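Local coordinates for protein acyltransferase (Actinoplanes teichomyceticus, PDB 4Q38) that is an acyltransferase that binds decanoyl-CoA and teicoplanin and probably N-acylates the glucosamine of glycopeptide antibiotics with long aliphatic chains, at residues A[188-193]-A[211-216]; A[62-67]-A[154-159]. All blocks are in the same frame, centred on the assembly; numbering follows the deposited sequence.

Contact 1. Residues A[188-193]-A[211-216]; sequences LYRLGR and HVPEWG. With TEC (2-amino-6-O-decanoyl-2-deoxy-beta-D-glucopyranose), chain E.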
# COMPACT_ATOMS: atom_id res chain seq x y z
N LEU A 188 1.25 8.48 -5.82
CA LEU A 188 0.78 7.24 -6.43
C LEU A 188 -0.61 7.49 -6.99
O LEU A 188 -1.44 8.11 -6.31
CB LEU A 188 0.71 6.12 -5.38
CG LEU A 188 0.19 4.74 -5.83
CD1 LEU A 188 1.30 3.91 -6.43
CD2 LEU A 188 -0.40 3.98 -4.65
N TYR A 189 -0.86 7.00 -8.20
CA TYR A 189 -2.16 7.15 -8.87
C TYR A 189 -2.62 5.86 -9.52
O TYR A 189 -1.85 5.21 -10.24
CB TYR A 189 -2.14 8.30 -9.90
CG TYR A 189 -1.92 9.60 -9.19
CD1 TYR A 189 -3.00 10.28 -8.60
CD2 TYR A 189 -0.63 10.11 -9.01
CE1 TYR A 189 -2.80 11.44 -7.89
CE2 TYR A 189 -0.43 11.27 -8.28
CZ TYR A 189 -1.51 11.93 -7.72
OH TYR A 189 -1.33 13.08 -6.99
N ARG A 190 -3.87 5.48 -9.27
CA ARG A 190 -4.45 4.34 -9.97
C ARG A 190 -5.03 4.83 -11.30
O ARG A 190 -5.89 5.72 -11.34
CB ARG A 190 -5.52 3.63 -9.13
CG ARG A 190 -6.08 2.39 -9.83
CD ARG A 190 -6.98 1.53 -8.97
NE ARG A 190 -7.31 0.31 -9.71
CZ ARG A 190 -7.69 -0.84 -9.17
NH1 ARG A 190 -7.79 -0.98 -7.85
NH2 ARG A 190 -7.94 -1.87 -9.97
N LEU A 191 -4.52 4.26 -12.38
CA LEU A 191 -4.92 4.65 -13.72
C LEU A 191 -5.51 3.44 -14.44
O LEU A 191 -4.91 2.87 -15.36
CB LEU A 191 -3.70 5.22 -14.47
CG LEU A 191 -2.96 6.42 -13.83
CD1 LEU A 191 -1.82 6.85 -14.76
CD2 LEU A 191 -3.85 7.62 -13.53
N GLY A 192 -6.69 3.03 -13.99
CA GLY A 192 -7.31 1.80 -14.52
C GLY A 192 -6.87 0.62 -13.69
O GLY A 192 -6.92 0.68 -12.46
N ARG A 193 -6.44 -0.46 -14.35
CA ARG A 193 -6.08 -1.70 -13.63
C ARG A 193 -4.78 -1.55 -12.84
O ARG A 193 -4.62 -2.16 -11.78
CB ARG A 193 -5.99 -2.89 -14.61
CG ARG A 193 -5.82 -4.26 -13.94
CD ARG A 193 -7.01 -4.55 -13.03
NE ARG A 193 -6.83 -5.69 -12.12
CZ ARG A 193 -6.15 -5.67 -10.97
NH1 ARG A 193 -5.49 -4.57 -10.57
NH2 ARG A 193 -6.10 -6.77 -10.23
N HIS A 211 2.52 -0.80 -10.26
CA HIS A 211 2.02 -1.65 -9.18
C HIS A 211 0.68 -2.23 -9.55
O HIS A 211 -0.06 -1.63 -10.34
CB HIS A 211 1.90 -0.85 -7.88
CG HIS A 211 3.09 0.04 -7.59
ND1 HIS A 211 4.17 -0.39 -6.90
CD2 HIS A 211 3.36 1.35 -7.96
CE1 HIS A 211 5.07 0.61 -6.82
NE2 HIS A 211 4.58 1.67 -7.46
N VAL A 212 0.36 -3.39 -8.99
CA VAL A 212 -0.89 -4.08 -9.31
C VAL A 212 -1.69 -4.26 -8.01
O VAL A 212 -1.35 -5.12 -7.18
CB VAL A 212 -0.65 -5.45 -10.00
CG1 VAL A 212 -1.98 -6.11 -10.36
CG2 VAL A 212 0.23 -5.30 -11.24
N PRO A 213 -2.72 -3.44 -7.81
CA PRO A 213 -3.60 -3.65 -6.67
C PRO A 213 -4.41 -4.93 -6.85
O PRO A 213 -4.63 -5.39 -7.98
CB PRO A 213 -4.51 -2.42 -6.67
CG PRO A 213 -4.45 -1.89 -8.06
CD PRO A 213 -3.13 -2.28 -8.64
N GLU A 214 -4.83 -5.52 -5.74
CA GLU A 214 -5.52 -6.81 -5.83
C GLU A 214 -6.89 -6.64 -6.47
O GLU A 214 -7.25 -7.38 -7.38
CB GLU A 214 -5.65 -7.46 -4.45
CG GLU A 214 -6.45 -8.77 -4.51
CD GLU A 214 -6.56 -9.45 -3.17
OE1 GLU A 214 -5.51 -9.75 -2.55
OE2 GLU A 214 -7.70 -9.70 -2.73
N TRP A 215 -7.65 -5.65 -6.01
CA TRP A 215 -9.02 -5.46 -6.50
C TRP A 215 -9.08 -4.94 -7.90
O TRP A 215 -8.27 -4.11 -8.31
CB TRP A 215 -9.78 -4.52 -5.58
CG TRP A 215 -10.22 -5.19 -4.30
CD1 TRP A 215 -9.94 -6.48 -3.87
CD2 TRP A 215 -11.02 -4.59 -3.23
NE1 TRP A 215 -10.52 -6.72 -2.65
CE2 TRP A 215 -11.18 -5.62 -2.21
CE3 TRP A 215 -11.60 -3.34 -3.03
CZ2 TRP A 215 -11.89 -5.40 -1.04
CZ3 TRP A 215 -12.32 -3.13 -1.85
CH2 TRP A 215 -12.46 -4.14 -0.88
N GLY A 216 -10.06 -5.44 -8.65
CA GLY A 216 -10.25 -5.02 -10.03
C GLY A 216 -10.20 -6.17 -11.01
O GLY A 216 -10.16 -5.93 -12.21
CAV TEC E . 3.51 -9.39 -15.51
CAU TEC E . 2.72 -8.13 -15.23
CAT TEC E . 3.60 -6.96 -14.88
CAS TEC E . 4.69 -7.34 -13.92
CAR TEC E . 5.13 -6.13 -13.16
CAQ TEC E . 4.63 -6.26 -11.77
CAP TEC E . 5.02 -5.12 -10.89
CAO TEC E . 4.11 -5.19 -9.71
CAN TEC E . 4.74 -4.61 -8.51
CAM TEC E . 3.74 -4.42 -7.39
OAW TEC E . 2.56 -4.63 -7.56
O6 TEC E . 4.31 -4.15 -6.21
C6 TEC E . 3.86 -3.05 -5.43
C5 TEC E . 3.24 -3.51 -4.09
O5 TEC E . 3.75 -2.81 -2.99
C1 TEC E . 3.36 -3.71 -1.93
O1 TEC E . 4.11 -3.80 -0.87
C2 TEC E . 1.95 -3.37 -1.55
N2 TEC E . 1.54 -4.26 -0.47
C3 TEC E . 1.23 -3.75 -2.75
O3 TEC E . 0.08 -3.14 -2.51
C4 TEC E . 1.79 -3.23 -4.05
O4 TEC E . 1.27 -3.92 -5.02
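Two arginines from 188-193 reach across and hold the loop by the carbonyl oxygens of Pro213 and Trp215. The Arg193 guanidinium meets Pro213 O end-on: NH1 donates to it over 2.8 Å and NH2 over 3.0 Å, with the oxygen in the guanidinium plane. A bend at chi2 (60°) brings Arg193 CD to 3.5 Å from Gly216 O. Trp215 O and Gly216 CA sit over one face of the group, both offset toward its rim, and NH2 has a further acceptor in Gly217 O.

Arg190 is extended from CG to NE. Its NH2 donates to Trp215 O at 2.8 Å, while NH1 adds a weak bond to the same oxygen. Pro213 CG lies over one guanidinium face, 3.5 Å from Arg190 NH1, and NE donates to Gly192 O over 2.8 Å, nearly straight at 169°, which should fix the rotation of the group. At the other end, Leu188 CD1 packs obliquely on His211 CD2 at 3.6 Å, while His211 NE2 is hydrogen-bonded to Ser197 OG.

The loop thus gripped lines the ligand pocket: Val212 N donates to the decanoyl carbonyl OAW of the bound sugar at 2.9 Å, and Val212 O accepts from N4P of coenzyme A. Backbone pairing of the pantetheine arm by the chain leaving a central strand is typical of the GNAT fold.

Contact 2. Residues A[62-67]-A[154-159]; sequences RLEVPE and TLTQLG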
# COMPACT_ATOMS: atom_id res chain seq x y z
N ARG A 62 -17.08 5.72 0.03
CA ARG A 62 -16.38 6.26 -1.14
C ARG A 62 -15.00 5.61 -1.31
O ARG A 62 -14.54 5.40 -2.43
CB ARG A 62 -16.26 7.78 -1.02
CG ARG A 62 -15.92 8.46 -2.33
CD ARG A 62 -16.38 9.91 -2.37
NE ARG A 62 -16.50 10.35 -3.75
CZ ARG A 62 -16.86 11.58 -4.13
NH1 ARG A 62 -17.14 12.50 -3.22
NH2 ARG A 62 -16.94 11.87 -5.42
N LEU A 63 -14.38 5.26 -0.19
CA LEU A 63 -13.08 4.59 -0.19
C LEU A 63 -13.21 3.06 -0.25
O LEU A 63 -12.23 2.33 -0.06
CB LEU A 63 -12.28 5.04 1.04
CG LEU A 63 -12.03 6.55 1.15
CD1 LEU A 63 -11.62 6.94 2.56
CD2 LEU A 63 -10.96 6.99 0.15
N GLU A 64 -14.42 2.57 -0.52
CA GLU A 64 -14.70 1.13 -0.69
C GLU A 64 -14.31 0.24 0.50
O GLU A 64 -13.99 -0.93 0.34
CB GLU A 64 -14.10 0.59 -2.00
CG GLU A 64 -14.63 1.30 -3.24
CD GLU A 64 -14.09 0.75 -4.55
OE1 GLU A 64 -13.30 -0.22 -4.54
OE2 GLU A 64 -14.48 1.30 -5.60
N VAL A 65 -14.33 0.81 1.69
CA VAL A 65 -14.17 0.03 2.92
C VAL A 65 -15.44 -0.83 3.10
O VAL A 65 -16.54 -0.32 2.98
CB VAL A 65 -13.94 0.96 4.12
CG1 VAL A 65 -13.88 0.18 5.42
CG2 VAL A 65 -12.64 1.76 3.90
N PRO A 66 -15.29 -2.16 3.34
CA PRO A 66 -16.51 -2.97 3.47
C PRO A 66 -17.40 -2.46 4.61
O PRO A 66 -16.89 -1.92 5.60
CB PRO A 66 -15.97 -4.37 3.77
CG PRO A 66 -14.59 -4.38 3.16
CD PRO A 66 -14.07 -2.98 3.41
N GLU A 67 -18.71 -2.63 4.45
CA GLU A 67 -19.69 -2.10 5.41
C GLU A 67 -19.40 -2.52 6.84
O GLU A 67 -19.47 -1.70 7.75
CB GLU A 67 -21.13 -2.50 5.02
CG GLU A 67 -21.62 -1.92 3.69
CD GLU A 67 -21.63 -0.40 3.64
OE1 GLU A 67 -21.16 0.17 2.64
OE2 GLU A 67 -22.11 0.24 4.61
N THR A 154 -7.84 6.16 -6.84
CA THR A 154 -6.57 5.93 -6.16
C THR A 154 -6.76 5.63 -4.67
O THR A 154 -6.21 4.66 -4.14
CB THR A 154 -5.64 7.13 -6.36
OG1 THR A 154 -5.40 7.30 -7.77
CG2 THR A 154 -4.30 6.94 -5.62
N LEU A 155 -7.56 6.46 -3.99
CA LEU A 155 -7.73 6.34 -2.55
C LEU A 155 -8.53 5.11 -2.10
O LEU A 155 -8.45 4.74 -0.94
CB LEU A 155 -8.34 7.64 -1.98
CG LEU A 155 -7.48 8.90 -2.16
CD1 LEU A 155 -8.20 10.14 -1.64
CD2 LEU A 155 -6.12 8.76 -1.48
N THR A 156 -9.29 4.50 -3.02
CA THR A 156 -10.08 3.29 -2.72
C THR A 156 -9.25 2.08 -2.32
O THR A 156 -9.81 1.12 -1.79
CB THR A 156 -10.98 2.82 -3.89
OG1 THR A 156 -10.16 2.44 -5.01
CG2 THR A 156 -11.99 3.89 -4.30
N GLN A 157 -7.94 2.09 -2.57
CA GLN A 157 -7.15 0.96 -2.07
C GLN A 157 -7.22 0.84 -0.54
O GLN A 157 -6.93 -0.22 0.00
CB GLN A 157 -5.68 0.92 -2.55
CG GLN A 157 -5.11 -0.50 -2.37
CD GLN A 157 -3.74 -0.74 -2.97
OE1 GLN A 157 -3.41 -1.88 -3.37
NE2 GLN A 157 -2.93 0.28 -3.03
N LEU A 158 -7.63 1.91 0.15
CA LEU A 158 -7.84 1.79 1.60
C LEU A 158 -8.78 0.64 1.91
O LEU A 158 -8.50 -0.19 2.78
CB LEU A 158 -8.38 3.10 2.21
CG LEU A 158 -8.71 3.00 3.71
CD1 LEU A 158 -7.45 2.74 4.55
CD2 LEU A 158 -9.44 4.25 4.19
N GLY A 159 -9.90 0.58 1.20
CA GLY A 159 -10.88 -0.48 1.42
C GLY A 159 -10.31 -1.87 1.19
O GLY A 159 -10.55 -2.79 1.96
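A Schellman motif ends helix 53-62, and the turn it forms packs against the junction between helices 148-155 and 157-169. Glu64, with positive phi, is the C-prime residue: Val65 N is hydrogen-bonded to Leu60 O and Glu64 N to Arg61 O. Pro66 then takes the N-cap position of helix 67-76.

Leu63 carries the apolar side of the contact, its two methyls meeting different leucines. CD2 lies against Leu155 CB at 3.4 Å, a close fit for two carbons, the two leucines running alongside each other in the same direction. CD1 meets Leu158 CD2 at 3.8 Å, the chains crossing obliquely, and Val65 CG2 touches the same Leu158 methyl at 4.1 Å. Phe130 and Leu131 of helix 125-143 continue this apolar cluster.

Across the turn, Glu64 lays its CG and carboxylate carbon against Thr156, with CD 3.8 Å from Thr156 CG2. That methyl also approaches Arg62 O, whereas Thr156 OG1 turns to Glu153 O within its own helix junction.

The closest CA pair is Gly159 with Val65, 3.7 Å; having no side chain, Gly159 lets its CA lie directly against the 63-65 backbone. Gly159 N makes a weak hydrogen bond to Leu63 O (3.2 Å), an oxygen that also receives a CA-H...O contact from Thr156 CA, and Gly159 CA makes another to Glu64 O (3.3 Å).

Polar attraction across the interface is therefore modest, and the two acceptors Leu63 O and Thr156 O, facing each other at 3.2 Å, should if anything repel; close backbone approach and leucine packing probably supply most of the cohesion.

The two contacts come in series along the chain, contact 2 closing before contact 1 opens, and their centres lie about 12 Å apart. Contact 2 belongs to the helical N-terminal domain, where it joins the 62-67 turn to the junction of helices 148-155 and 157-169; contact 1 joins the edge strand 188-191 of the GNAT-like sheet to the loop after strand 206-211. They meet where the helical part adjoins the GNAT-like sheet: Thr154 OG1 probably hydrogen-bonds Arg190 N, and the Trp215 ring packs on Glu64 O. Glu160, just beyond contact 2, accepts from the backbone nitrogens of Glu214 and Trp215, so the helical domain also holds the substrate-lining loop.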